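Long-range contacts in CELL division protein FTSZ homolog 1 (Methanocaldococcus jannaschii, PDB 2VAP), which binds GTP as a tubulin-like GTPase and probably polymerises into the contractile Z ring at the future division site: residues V157-F162 against V188-E193; A152-V157 against Q182-L187; V67-D72 against I85-K90. All coordinates share one frame; numbering follows the deposited sequence.

Interaction 1: V157-F162 against V188-E193. With GDP (guanosine-5'-diphosphate), chain B.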
ATOM      1  N   VAL A 157       3.670  -2.051   0.700  1.00  8.87           N
ATOM      2  CA  VAL A 157       2.782  -1.429   1.679  1.00  8.14           C
ATOM      3  C   VAL A 157       2.670  -2.405   2.841  1.00  9.91           C
ATOM      4  O   VAL A 157       1.975  -3.420   2.750  1.00 10.35           O
ATOM      5  CB  VAL A 157       1.382  -1.102   1.099  1.00  8.65           C
ATOM      6  CG1 VAL A 157       0.525  -0.383   2.140  1.00 11.06           C
ATOM      7  CG2 VAL A 157       1.499  -0.250  -0.163  1.00 11.98           C
ATOM      8  N   VAL A 158       3.382  -2.103   3.921  1.00  8.83           N
ATOM      9  CA  VAL A 158       3.545  -3.045   5.026  1.00  8.33           C
ATOM     10  C   VAL A 158       3.272  -2.402   6.380  1.00 11.63           C
ATOM     11  O   VAL A 158       3.414  -1.187   6.542  1.00 12.96           O
ATOM     12  CB  VAL A 158       4.968  -3.680   5.036  1.00  9.96           C
ATOM     13  CG1 VAL A 158       5.172  -4.579   3.819  1.00 10.71           C
ATOM     14  CG2 VAL A 158       6.054  -2.604   5.103  1.00 15.34           C
ATOM     15  N   THR A 159       2.880  -3.227   7.348  1.00 11.09           N
ATOM     16  CA  THR A 159       2.698  -2.764   8.720  1.00 11.26           C
ATOM     17  C   THR A 159       3.826  -3.237   9.628  1.00 12.39           C
ATOM     18  O   THR A 159       4.428  -4.288   9.393  1.00 11.71           O
ATOM     19  CB  THR A 159       1.355  -3.228   9.333  1.00 11.26           C
ATOM     20  OG1 THR A 159       1.312  -4.660   9.382  1.00 12.17           O
ATOM     21  CG2 THR A 159       0.177  -2.705   8.526  1.00 13.78           C
ATOM     22  N   LEU A 160       4.108  -2.443  10.655  1.00 10.88           N
ATOM     23  CA  LEU A 160       4.954  -2.872  11.760  1.00  9.79           C
ATOM     24  C   LEU A 160       4.039  -3.259  12.922  1.00 13.46           C
ATOM     25  O   LEU A 160       2.979  -2.658  13.089  1.00 13.35           O
ATOM     26  CB  LEU A 160       5.918  -1.757  12.176  1.00 11.70           C
ATOM     27  CG  LEU A 160       7.002  -1.335  11.177  1.00 13.89           C
ATOM     28  CD1 LEU A 160       7.743  -0.118  11.699  1.00 15.69           C
ATOM     29  CD2 LEU A 160       7.978  -2.470  10.873  1.00 16.17           C
ATOM     30  N   PRO A 161       4.439  -4.267  13.720  1.00 12.92           N
ATOM     31  CA  PRO A 161       3.567  -4.804  14.770  1.00 14.58           C
ATOM     32  C   PRO A 161       3.284  -3.829  15.917  1.00 11.66           C
ATOM     33  O   PRO A 161       4.007  -2.845  16.093  1.00 12.83           O
ATOM     34  CB  PRO A 161       4.353  -6.013  15.291  1.00 14.29           C
ATOM     35  CG  PRO A 161       5.766  -5.710  14.978  1.00 12.79           C
ATOM     36  CD  PRO A 161       5.736  -4.968  13.679  1.00 11.39           C
ATOM     37  N   PHE A 162       2.225  -4.112  16.676  1.00 10.61           N
ATOM     38  CA  PHE A 162       1.929  -3.394  17.913  1.00 11.00           C
ATOM     39  C   PHE A 162       3.005  -3.708  18.947  1.00 12.79           C
ATOM     40  O   PHE A 162       3.579  -4.800  18.936  1.00 15.20           O
ATOM     41  CB  PHE A 162       0.570  -3.818  18.475  1.00 12.71           C
ATOM     42  CG  PHE A 162      -0.599  -3.500  17.582  1.00 14.33           C
ATOM     43  CD1 PHE A 162      -1.192  -2.241  17.610  1.00 13.82           C
ATOM     44  CD2 PHE A 162      -1.125  -4.467  16.734  1.00 12.02           C
ATOM     45  CE1 PHE A 162      -2.289  -1.948  16.799  1.00  9.64           C
ATOM     46  CE2 PHE A 162      -2.220  -4.182  15.916  1.00 12.12           C
ATOM     47  CZ  PHE A 162      -2.800  -2.919  15.949  1.00 15.15           C
ATOM     48  N   VAL A 188       6.202   1.899   1.636  1.00  9.07           N
ATOM     49  CA  VAL A 188       5.175   2.517   2.465  1.00  8.68           C
ATOM     50  C   VAL A 188       5.046   1.720   3.758  1.00 10.34           C
ATOM     51  O   VAL A 188       4.679   0.542   3.736  1.00 10.47           O
ATOM     52  CB  VAL A 188       3.804   2.587   1.742  1.00 11.21           C
ATOM     53  CG1 VAL A 188       2.789   3.325   2.594  1.00 12.24           C
ATOM     54  CG2 VAL A 188       3.939   3.256   0.375  1.00 12.37           C
ATOM     55  N   VAL A 189       5.362   2.367   4.877  1.00  8.25           N
ATOM     56  CA  VAL A 189       5.334   1.713   6.184  1.00  8.74           C
ATOM     57  C   VAL A 189       4.229   2.284   7.078  1.00 12.07           C
ATOM     58  O   VAL A 189       4.117   3.500   7.251  1.00 12.00           O
ATOM     59  CB  VAL A 189       6.734   1.749   6.883  1.00 12.38           C
ATOM     60  CG1 VAL A 189       7.200   3.182   7.149  1.00 17.97           C
ATOM     61  CG2 VAL A 189       6.730   0.921   8.165  1.00 15.19           C
ATOM     62  N   ILE A 190       3.411   1.387   7.624  1.00  9.38           N
ATOM     63  CA  ILE A 190       2.327   1.755   8.531  1.00 11.06           C
ATOM     64  C   ILE A 190       2.609   1.177   9.920  1.00 12.32           C
ATOM     65  O   ILE A 190       2.555  -0.038  10.107  1.00 12.89           O
ATOM     66  CB  ILE A 190       0.952   1.246   8.017  1.00 11.69           C
ATOM     67  CG1 ILE A 190       0.671   1.775   6.606  1.00 13.68           C
ATOM     68  CG2 ILE A 190      -0.171   1.642   8.984  1.00 16.85           C
ATOM     69  CD1 ILE A 190      -0.371   0.972   5.836  1.00 16.59           C
ATOM     70  N   PRO A 191       2.922   2.046  10.898  1.00 12.68           N
ATOM     71  CA  PRO A 191       3.156   1.535  12.247  1.00 10.07           C
ATOM     72  C   PRO A 191       1.836   1.282  12.977  1.00 11.59           C
ATOM     73  O   PRO A 191       1.138   2.232  13.342  1.00 12.72           O
ATOM     74  CB  PRO A 191       3.967   2.652  12.915  1.00 15.52           C
ATOM     75  CG  PRO A 191       3.657   3.895  12.140  1.00 18.24           C
ATOM     76  CD  PRO A 191       3.068   3.511  10.814  1.00 15.82           C
ATOM     77  N   ASN A 192       1.499   0.004  13.169  1.00 10.52           N
ATOM     78  CA  ASN A 192       0.255  -0.380  13.845  1.00 10.18           C
ATOM     79  C   ASN A 192       0.092   0.245  15.231  1.00  8.18           C
ATOM     80  O   ASN A 192      -1.025   0.535  15.650  1.00 13.15           O
ATOM     81  CB  ASN A 192       0.118  -1.906  13.946  1.00 11.59           C
ATOM     82  CG  ASN A 192      -0.359  -2.551  12.648  1.00 11.96           C
ATOM     83  OD1 ASN A 192      -0.287  -3.772  12.494  1.00 18.63           O
ATOM     84  ND2 ASN A 192      -0.855  -1.743  11.718  1.00 10.32           N
ATOM     85  N   GLU A 193       1.206   0.456  15.929  1.00 12.42           N
ATOM     86  CA  GLU A 193       1.176   1.056  17.266  1.00 10.61           C
ATOM     87  C   GLU A 193       0.455   2.408  17.282  1.00 10.44           C
ATOM     88  O   GLU A 193      -0.243   2.733  18.245  1.00 13.29           O
ATOM     89  CB  GLU A 193       2.593   1.180  17.841  1.00 14.24           C
ATOM     90  CG  GLU A 193       2.666   1.692  19.288  1.00 16.30           C
ATOM     91  CD  GLU A 193       2.016   0.761  20.313  1.00 20.71           C
ATOM     92  OE1 GLU A 193       1.685  -0.398  19.974  1.00 17.30           O
ATOM     93  OE2 GLU A 193       1.846   1.192  21.473  1.00 19.50           O
TER
HETATM   94  PB  GDP B1355       2.924 -14.706   9.015  1.00 14.91           P
HETATM   95  O1B GDP B1355       3.967 -15.670   9.526  1.00 19.51           O
HETATM   96  O2B GDP B1355       1.781 -15.480   8.400  1.00 14.57           O
HETATM   97  O3B GDP B1355       3.548 -13.802   7.981  1.00 14.13           O
HETATM   98  O3A GDP B1355       2.405 -13.840  10.268  1.00 14.00           O
HETATM   99  PA  GDP B1355       1.026 -13.006  10.278  1.00 15.97           P
HETATM  100  O1A GDP B1355       0.701 -12.431   8.922  1.00 14.10           O
HETATM  101  O2A GDP B1355      -0.112 -13.841  10.815  1.00 15.27           O
HETATM  102  O5' GDP B1355       1.359 -11.825  11.316  1.00 15.10           O
HETATM  103  C5' GDP B1355       2.458 -10.952  11.078  1.00 12.44           C
HETATM  104  C4' GDP B1355       2.133  -9.575  11.631  1.00 13.42           C
HETATM  105  O4' GDP B1355       0.936  -9.075  11.029  1.00 15.67           O
HETATM  106  C3' GDP B1355       1.873  -9.619  13.128  1.00 16.51           C
HETATM  107  O3' GDP B1355       3.063  -9.343  13.875  1.00 16.11           O
HETATM  108  C2' GDP B1355       0.788  -8.584  13.347  1.00 14.34           C
HETATM  109  O2' GDP B1355       1.364  -7.308  13.637  1.00 16.41           O
HETATM  110  C1' GDP B1355       0.072  -8.495  12.011  1.00 15.42           C
HETATM  111  N9  GDP B1355      -1.231  -9.215  12.025  1.00 12.74           N
HETATM  112  C8  GDP B1355      -1.513 -10.413  12.582  1.00 17.18           C
HETATM  113  N7  GDP B1355      -2.815 -10.753  12.387  1.00 16.93           N
HETATM  114  C5  GDP B1355      -3.389  -9.757  11.685  1.00 18.35           C
HETATM  115  C6  GDP B1355      -4.736  -9.462  11.134  1.00 16.29           C
HETATM  116  O6  GDP B1355      -5.683 -10.263  11.289  1.00 20.16           O
HETATM  117  N1  GDP B1355      -4.907  -8.308  10.465  1.00 15.45           N
HETATM  118  C2  GDP B1355      -3.904  -7.424  10.280  1.00 15.78           C
HETATM  119  N2  GDP B1355      -4.147  -6.281   9.595  1.00 17.80           N
HETATM  120  N3  GDP B1355      -2.651  -7.631  10.757  1.00 14.03           N
HETATM  121  C4  GDP B1355      -2.340  -8.753  11.451  1.00 14.87           C
HETATM  122  O   HOH W   1      -1.277  -5.345  10.183  1.00 16.50           O
HETATM  123  O   HOH W   2       4.046  -0.174  15.090  1.00 13.52           O

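Interaction 2: A152-V157 against Q182-L187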
ATOM      1  N   ALA A 152       9.443  -4.005 -13.096  1.00 13.57           N
ATOM      2  CA  ALA A 152       8.227  -3.382 -12.577  1.00 12.03           C
ATOM      3  C   ALA A 152       8.532  -2.304 -11.540  1.00 11.79           C
ATOM      4  O   ALA A 152       9.527  -2.391 -10.813  1.00 12.03           O
ATOM      5  CB  ALA A 152       7.302  -4.440 -11.984  1.00 11.09           C
ATOM      6  N   LEU A 153       7.676  -1.284 -11.489  1.00  9.37           N
ATOM      7  CA  LEU A 153       7.689  -0.325 -10.390  1.00 10.00           C
ATOM      8  C   LEU A 153       7.269  -1.079  -9.134  1.00 10.02           C
ATOM      9  O   LEU A 153       6.148  -1.582  -9.048  1.00 12.32           O
ATOM     10  CB  LEU A 153       6.742   0.848 -10.672  1.00 12.51           C
ATOM     11  CG  LEU A 153       6.530   1.914  -9.586  1.00 10.08           C
ATOM     12  CD1 LEU A 153       7.825   2.636  -9.217  1.00 15.52           C
ATOM     13  CD2 LEU A 153       5.474   2.915 -10.032  1.00 12.08           C
ATOM     14  N   THR A 154       8.188  -1.166  -8.176  1.00  9.84           N
ATOM     15  CA  THR A 154       8.033  -2.055  -7.027  1.00  8.66           C
ATOM     16  C   THR A 154       7.714  -1.277  -5.753  1.00  8.97           C
ATOM     17  O   THR A 154       8.556  -0.546  -5.226  1.00 12.31           O
ATOM     18  CB  THR A 154       9.299  -2.925  -6.844  1.00 12.40           C
ATOM     19  OG1 THR A 154       9.592  -3.595  -8.076  1.00 14.11           O
ATOM     20  CG2 THR A 154       9.112  -3.959  -5.746  1.00 12.37           C
ATOM     21  N   VAL A 155       6.485  -1.444  -5.267  1.00  9.76           N
ATOM     22  CA  VAL A 155       6.003  -0.707  -4.097  1.00  7.93           C
ATOM     23  C   VAL A 155       5.553  -1.671  -3.003  1.00  9.29           C
ATOM     24  O   VAL A 155       4.731  -2.553  -3.245  1.00 11.98           O
ATOM     25  CB  VAL A 155       4.838   0.253  -4.468  1.00 11.16           C
ATOM     26  CG1 VAL A 155       4.297   0.967  -3.230  1.00  8.96           C
ATOM     27  CG2 VAL A 155       5.287   1.271  -5.513  1.00 10.51           C
ATOM     28  N   ALA A 156       6.102  -1.500  -1.805  1.00  7.09           N
ATOM     29  CA  ALA A 156       5.663  -2.278  -0.654  1.00 10.27           C
ATOM     30  C   ALA A 156       4.753  -1.438   0.230  1.00 10.68           C
ATOM     31  O   ALA A 156       5.014  -0.257   0.457  1.00 12.74           O
ATOM     32  CB  ALA A 156       6.855  -2.791   0.136  1.00 13.06           C
ATOM     33  N   VAL A 157       3.670  -2.051   0.700  1.00  8.87           N
ATOM     34  CA  VAL A 157       2.782  -1.429   1.679  1.00  8.14           C
ATOM     35  C   VAL A 157       2.670  -2.405   2.841  1.00  9.91           C
ATOM     36  O   VAL A 157       1.975  -3.420   2.750  1.00 10.35           O
ATOM     37  CB  VAL A 157       1.382  -1.102   1.099  1.00  8.65           C
ATOM     38  CG1 VAL A 157       0.525  -0.383   2.140  1.00 11.06           C
ATOM     39  CG2 VAL A 157       1.499  -0.250  -0.163  1.00 11.98           C
ATOM     40  N   GLN A 182      16.054  -2.698   0.293  1.00 18.86           N
ATOM     41  CA  GLN A 182      17.051  -3.017  -0.727  1.00 17.12           C
ATOM     42  C   GLN A 182      16.425  -3.354  -2.083  1.00 17.45           C
ATOM     43  O   GLN A 182      17.106  -3.313  -3.111  1.00 22.83           O
ATOM     44  CB  GLN A 182      17.943  -4.178  -0.262  1.00 22.41           C
ATOM     45  CG  GLN A 182      18.693  -3.931   1.049  1.00 28.41           C
ATOM     46  CD  GLN A 182      19.754  -2.846   0.942  1.00280.64           C
ATOM     47  OE1 GLN A 182      20.462  -2.742  -0.062  1.00 65.89           O
ATOM     48  NE2 GLN A 182      19.874  -2.036   1.987  1.00 71.28           N
ATOM     49  N   HIS A 183      15.131  -3.681  -2.082  1.00 14.29           N
ATOM     50  CA  HIS A 183      14.453  -4.171  -3.285  1.00 16.35           C
ATOM     51  C   HIS A 183      13.128  -3.464  -3.594  1.00 22.19           C
ATOM     52  O   HIS A 183      12.283  -4.010  -4.309  1.00 36.81           O
ATOM     53  CB  HIS A 183      14.214  -5.684  -3.181  1.00 19.68           C
ATOM     54  CG  HIS A 183      15.454  -6.479  -2.915  1.00 21.87           C
ATOM     55  ND1 HIS A 183      16.406  -6.719  -3.883  1.00 19.38           N
ATOM     56  CD2 HIS A 183      15.896  -7.092  -1.791  1.00 27.20           C
ATOM     57  CE1 HIS A 183      17.382  -7.443  -3.365  1.00 26.49           C
ATOM     58  NE2 HIS A 183      17.097  -7.683  -2.098  1.00 25.97           N
ATOM     59  N   THR A 184      12.944  -2.261  -3.057  1.00 11.61           N
ATOM     60  CA  THR A 184      11.742  -1.475  -3.350  1.00 11.61           C
ATOM     61  C   THR A 184      12.082  -0.116  -3.948  1.00 10.70           C
ATOM     62  O   THR A 184      13.159   0.432  -3.706  1.00 14.64           O
ATOM     63  CB  THR A 184      10.856  -1.257  -2.098  1.00 12.36           C
ATOM     64  OG1 THR A 184      11.643  -0.705  -1.035  1.00 14.06           O
ATOM     65  CG2 THR A 184      10.215  -2.567  -1.646  1.00 15.83           C
ATOM     66  N   ASP A 185      11.150   0.411  -4.737  1.00  9.57           N
ATOM     67  CA  ASP A 185      11.241   1.765  -5.269  1.00 10.50           C
ATOM     68  C   ASP A 185      10.606   2.748  -4.286  1.00 15.51           C
ATOM     69  O   ASP A 185      11.141   3.832  -4.044  1.00 13.14           O
ATOM     70  CB  ASP A 185      10.572   1.839  -6.644  1.00 11.73           C
ATOM     71  CG  ASP A 185      11.288   0.992  -7.685  1.00 15.58           C
ATOM     72  OD1 ASP A 185      12.534   1.055  -7.753  1.00 18.39           O
ATOM     73  OD2 ASP A 185      10.605   0.263  -8.434  1.00 14.18           O
ATOM     74  N   THR A 186       9.463   2.352  -3.729  1.00 12.41           N
ATOM     75  CA  THR A 186       8.837   3.055  -2.612  1.00 10.34           C
ATOM     76  C   THR A 186       8.440   2.028  -1.557  1.00 11.61           C
ATOM     77  O   THR A 186       7.853   0.990  -1.876  1.00 12.50           O
ATOM     78  CB  THR A 186       7.601   3.871  -3.059  1.00 11.77           C
ATOM     79  OG1 THR A 186       7.998   4.846  -4.027  1.00 12.47           O
ATOM     80  CG2 THR A 186       6.960   4.595  -1.876  1.00 14.07           C
ATOM     81  N   LEU A 187       8.785   2.320  -0.306  1.00 10.73           N
ATOM     82  CA  LEU A 187       8.443   1.467   0.823  1.00  9.69           C
ATOM     83  C   LEU A 187       7.489   2.214   1.755  1.00 12.18           C
ATOM     84  O   LEU A 187       7.907   3.070   2.540  1.00 12.50           O
ATOM     85  CB  LEU A 187       9.716   1.017   1.556  1.00 11.14           C
ATOM     86  CG  LEU A 187       9.651   0.221   2.868  1.00 24.99           C
ATOM     87  CD1 LEU A 187       8.827  -1.054   2.740  1.00 21.19           C
ATOM     88  CD2 LEU A 187      11.059  -0.102   3.349  1.00 22.14           C
TER

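Interaction 3: V67-D72 against I85-K90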
ATOM      1  N   VAL A  67      -2.739 -11.605  -6.058  1.00  8.37           N
ATOM      2  CA  VAL A  67      -1.983 -12.832  -5.826  1.00 10.70           C
ATOM      3  C   VAL A  67      -1.767 -13.024  -4.325  1.00 14.14           C
ATOM      4  O   VAL A  67      -1.295 -12.119  -3.637  1.00 14.25           O
ATOM      5  CB  VAL A  67      -0.618 -12.821  -6.572  1.00 12.03           C
ATOM      6  CG1 VAL A  67       0.192 -14.079  -6.259  1.00 14.46           C
ATOM      7  CG2 VAL A  67      -0.826 -12.693  -8.078  1.00 13.42           C
ATOM      8  N   ALA A  68      -2.134 -14.201  -3.825  1.00 11.63           N
ATOM      9  CA  ALA A  68      -1.906 -14.550  -2.428  1.00 10.07           C
ATOM     10  C   ALA A  68      -0.857 -15.647  -2.332  1.00 12.05           C
ATOM     11  O   ALA A  68      -0.961 -16.676  -3.004  1.00 12.23           O
ATOM     12  CB  ALA A  68      -3.202 -14.994  -1.769  1.00 11.36           C
ATOM     13  N   ILE A  69       0.164 -15.415  -1.513  1.00  9.53           N
ATOM     14  CA  ILE A  69       1.189 -16.428  -1.264  1.00 11.41           C
ATOM     15  C   ILE A  69       1.306 -16.733   0.228  1.00 12.85           C
ATOM     16  O   ILE A  69       1.162 -15.841   1.071  1.00 10.88           O
ATOM     17  CB  ILE A  69       2.578 -16.063  -1.878  1.00 12.27           C
ATOM     18  CG1 ILE A  69       3.279 -14.957  -1.083  1.00 14.50           C
ATOM     19  CG2 ILE A  69       2.444 -15.698  -3.366  1.00 13.29           C
ATOM     20  CD1 ILE A  69       4.785 -14.901  -1.305  1.00 19.18           C
ATOM     21  N   ASN A  70       1.552 -18.002   0.544  1.00 10.26           N
ATOM     22  CA  ASN A  70       1.669 -18.439   1.931  1.00  8.96           C
ATOM     23  C   ASN A  70       2.374 -19.782   2.032  1.00 11.58           C
ATOM     24  O   ASN A  70       2.350 -20.578   1.091  1.00 11.52           O
ATOM     25  CB  ASN A  70       0.284 -18.537   2.584  1.00 11.05           C
ATOM     26  CG  ASN A  70       0.310 -18.248   4.080  1.00 10.29           C
ATOM     27  OD1 ASN A  70       1.266 -18.580   4.784  1.00 12.79           O
ATOM     28  ND2 ASN A  70      -0.754 -17.628   4.573  1.00 13.06           N
ATOM     29  N   THR A  71       3.009 -20.013   3.177  1.00 10.58           N
ATOM     30  CA  THR A  71       3.568 -21.317   3.517  1.00 10.71           C
ATOM     31  C   THR A  71       2.491 -22.174   4.175  1.00 16.47           C
ATOM     32  O   THR A  71       2.581 -23.402   4.178  1.00 14.45           O
ATOM     33  CB  THR A  71       4.739 -21.189   4.508  1.00 13.26           C
ATOM     34  OG1 THR A  71       4.330 -20.393   5.627  1.00 13.70           O
ATOM     35  CG2 THR A  71       5.941 -20.540   3.849  1.00 11.20           C
ATOM     36  N   ASP A  72       1.478 -21.511   4.731  1.00 13.61           N
ATOM     37  CA  ASP A  72       0.384 -22.171   5.440  1.00 12.70           C
ATOM     38  C   ASP A  72      -0.774 -22.463   4.485  1.00 13.63           C
ATOM     39  O   ASP A  72      -1.444 -21.545   4.006  1.00 15.05           O
ATOM     40  CB  ASP A  72      -0.078 -21.292   6.614  1.00 13.08           C
ATOM     41  CG  ASP A  72      -1.072 -21.994   7.531  1.00 20.53           C
ATOM     42  OD1 ASP A  72      -1.977 -22.691   7.030  1.00 14.49           O
ATOM     43  OD2 ASP A  72      -0.958 -21.827   8.763  1.00 18.45           O
ATOM     44  N   ILE A  85      -0.517 -19.079  -4.531  1.00 12.59           N
ATOM     45  CA  ILE A  85       0.734 -19.834  -4.592  1.00 10.37           C
ATOM     46  C   ILE A  85       1.119 -20.336  -3.203  1.00 12.23           C
ATOM     47  O   ILE A  85       1.350 -19.542  -2.286  1.00 12.76           O
ATOM     48  CB  ILE A  85       1.909 -18.998  -5.180  1.00 15.71           C
ATOM     49  CG1 ILE A  85       1.545 -18.419  -6.552  1.00 17.32           C
ATOM     50  CG2 ILE A  85       3.179 -19.849  -5.280  1.00 15.10           C
ATOM     51  CD1 ILE A  85       2.468 -17.302  -7.021  1.00 16.24           C
ATOM     52  N   LEU A  86       1.179 -21.656  -3.055  1.00 11.93           N
ATOM     53  CA  LEU A  86       1.714 -22.259  -1.842  1.00 10.14           C
ATOM     54  C   LEU A  86       3.228 -22.342  -1.971  1.00 17.12           C
ATOM     55  O   LEU A  86       3.753 -23.149  -2.741  1.00 18.81           O
ATOM     56  CB  LEU A  86       1.111 -23.648  -1.602  1.00 10.26           C
ATOM     57  CG  LEU A  86       1.504 -24.339  -0.292  1.00 12.67           C
ATOM     58  CD1 LEU A  86       0.836 -23.680   0.913  1.00 14.95           C
ATOM     59  CD2 LEU A  86       1.158 -25.811  -0.356  1.00 17.14           C
ATOM     60  N   ILE A  87       3.923 -21.487  -1.226  1.00 10.22           N
ATOM     61  CA  ILE A  87       5.382 -21.434  -1.284  1.00  9.28           C
ATOM     62  C   ILE A  87       6.027 -22.443  -0.331  1.00 14.20           C
ATOM     63  O   ILE A  87       5.475 -22.752   0.729  1.00 14.30           O
ATOM     64  CB  ILE A  87       5.938 -19.998  -1.053  1.00 12.29           C
ATOM     65  CG1 ILE A  87       5.496 -19.440   0.306  1.00 11.16           C
ATOM     66  CG2 ILE A  87       5.505 -19.070  -2.194  1.00 12.90           C
ATOM     67  CD1 ILE A  87       6.288 -18.223   0.775  1.00 14.22           C
ATOM     68  N   GLY A  88       7.185 -22.962  -0.732  1.00 15.99           N
ATOM     69  CA  GLY A  88       7.927 -23.943   0.061  1.00 15.86           C
ATOM     70  C   GLY A  88       7.228 -25.283   0.202  1.00 17.94           C
ATOM     71  O   GLY A  88       7.187 -25.855   1.295  1.00 20.88           O
ATOM     72  N   LYS A  89       6.682 -25.780  -0.907  1.00 22.38           N
ATOM     73  CA  LYS A  89       5.995 -27.075  -0.944  1.00 35.47           C
ATOM     74  C   LYS A  89       6.910 -28.225  -0.526  1.00 29.14           C
ATOM     75  O   LYS A  89       6.470 -29.168   0.136  1.00 42.65           O
ATOM     76  CB  LYS A  89       5.434 -27.351  -2.342  1.00 28.62           C
ATOM     77  CG  LYS A  89       4.194 -26.550  -2.700  1.00 37.22           C
ATOM     78  CD  LYS A  89       3.717 -26.889  -4.102  1.00 36.93           C
ATOM     79  CE  LYS A  89       2.405 -26.198  -4.421  1.00305.70           C
ATOM     80  NZ  LYS A  89       1.942 -26.503  -5.803  1.00 41.11           N
ATOM     81  N   LYS A  90       8.179 -28.130  -0.917  1.00 24.70           N
ATOM     82  CA  LYS A  90       9.181 -29.149  -0.603  1.00 26.45           C
ATOM     83  C   LYS A  90       9.924 -28.841   0.701  1.00 39.12           C
ATOM     84  O   LYS A  90      10.807 -29.597   1.115  1.00 26.13           O
ATOM     85  CB  LYS A  90      10.179 -29.285  -1.760  1.00 17.52           C
ATOM     86  CG  LYS A  90       9.554 -29.681  -3.093  1.00 31.17           C
ATOM     87  CD  LYS A  90      10.572 -29.610  -4.222  1.00 36.97           C
ATOM     88  CE  LYS A  90       9.919 -29.806  -5.585  1.00129.25           C
ATOM     89  NZ  LYS A  90       9.430 -31.198  -5.794  1.00 76.64           N
TER
HETATM   90  O   HOH W   3       4.581 -24.753   2.551  1.00 19.51           O

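Interaction 1: V157-F162 against V188-E193
Ile190 O draws two donors from the facing strand. One is the amide of Leu160, whose N lies 2.9 Å from Ile190 O. The other is a CA-H...O contact, with Thr159 CA 3.1 Å from Ile190 O. In return Ile190 N gives a 2.8 Å bond to Val158 O, and Val158 N bonds to Val188 O. Asn192 N bonds in turn to Leu160 O. The pairing is that of parallel strands 153-160 and 186-191, the two strands of a beta-alpha-beta unit whose helix 167-181 lies over the Val158 and Leu160 face in the GTPase domain. On that face Leu160 CG sits 3.8 Å from Val189 CG2; on the other, Val157 CG1 touches the tip of Ile190, with helix 204-227 packing on Val157 and Thr159. Asn192 CB stands over the Phe162 ring, 3.6 Å from its centroid and 8° off the normal, a CH-pi contact. With Asn192 CG beside the backbone N (chi1 -79°), its amide crosses Thr159, ND2 lying 3.5 Å from Thr159 CG2. One water accepts from Thr159 OG1 and donates to Asn192 OD1; it also accepts from the guanine amine, 3.1 Å from GDP N2. Glu193 OE1 is hydrogen-bonded to Val163 N, while Pro161 CA touches the ribose, 3.5 Å from GDP O2'.

Interaction 2: A152-V157 against Q182-L187
The backbone N and O of Thr154 are held by the carboxylate and the backbone N of Asp185 at the start of the parallel pairing of strands 153-160 and 186-191, in the beta-alpha-beta unit 153-160, 167-181, 186-191 of the Rossmann-like GTPase domain. Thr154 N points almost straight (174°) at Asp185 OD2, 2.8 Å away, meeting the oxygen on its anti side and 22° out of the carboxylate plane. Asp185 N returns the bond, 2.8 Å from Thr154 O. The same Thr154 O takes a second, weak bond from Thr186 N at 3.4 Å, and so holds the successive amides of Asp185 and Thr186, where the chain enters strand 186-191. With Asp185 CG anti to its own carbonyl carbon (chi1 -65°), the carboxylate lies beside Leu153 and Thr154. Its other oxygen, OD1, forms a salt bridge with Lys148 of helix 135-149, so both oxygens of this group are bound; the lysine is likely to favour the charged form of the aspartate.

The hydroxyls are engaged as well. Thr154 OG1 donates to Ala152 O, 3.0 Å off, from above the carbonyl plane, and is also hydrogen-bonded to Ser147 OG. Thr184 OG1 bonds to Leu180 O, where helix 167-181 ends, and Thr186 OG1 to Met243 O. Further along, Ala156 N reaches Thr186 O at 3.0 Å, and Val155 CA adds a CA-H...O contact to the same oxygen. On its other side Val155 is bonded through its backbone to Val125 and Ile127 of strand 124-130. Thr154 CG2 approaches His183 O to 3.5 Å. Ala156 CB touches two methyls, 3.7 Å from Leu187 CD1 and 3.8 Å from Thr184 CG2.

Interaction 3: V67-D72 against I85-K90
Ile85 gives its N to Ala68 O and receives Asn70 N on its own O at 3.2 Å, with Ile69 CA adding a CA-H...O contact. Its side chain lies alongside that of Ile69, pointing the same way, CB 3.8 Å from Ile69 CG2, while Ile85 CD1 touches Val67 CG1. Leu86 turns to the opposite face, where its CD1 rests 3.5 Å from Asn70 O, next to Leu76 of helix 73-77. Ile87 N bonds to Asn70 O at 2.9 Å. Ile87 CG1 stands between its backbone N and carbonyl carbon (chi1 59°), which lays it 3.7 Å from Thr71 CG2, and its CD1 approaches Ile69 CD1. An alanine here would probably open a gap beside Thr71 CG2 and Ile69 CD1, leaving both without this neighbour. Gly88 then takes a positive phi, and its N bonds to Ser111 OG. On the facing segment, Asn70 OD1 accepts Asp72 N at 2.9 Å, an Asx turn, and Asp72 N-caps helix 73-77; this is the beta-alpha-beta unit of strand 64-70, helix 73-77 and strand 83-86, with Thr71, bonded to Thr135, bordering the GTP site.

How the interactions relate
Interactions 1 and 2 are successive lengths of one strand pairing and share Val157. At their join Val188 N lies 2.7 Å from Ala156 O, a probable hydrogen bond, and Val158 CG2 packs on Leu187 CD1 at 4.0 Å. Interaction 3 belongs to the same six-stranded sheet but to its other edge, with centres about 23 Å from interaction 1 and 21 Å from interaction 2; strands 40-45 and 124-130 lie between. Two of the contacts lie near the nucleotide: interaction 1 touches GDP directly, and the side chain of Asn70 in interaction 3 is about 5 Å from it. Interaction 2 sits farther back, the side chain of Ala156 about 14 Å from GDP.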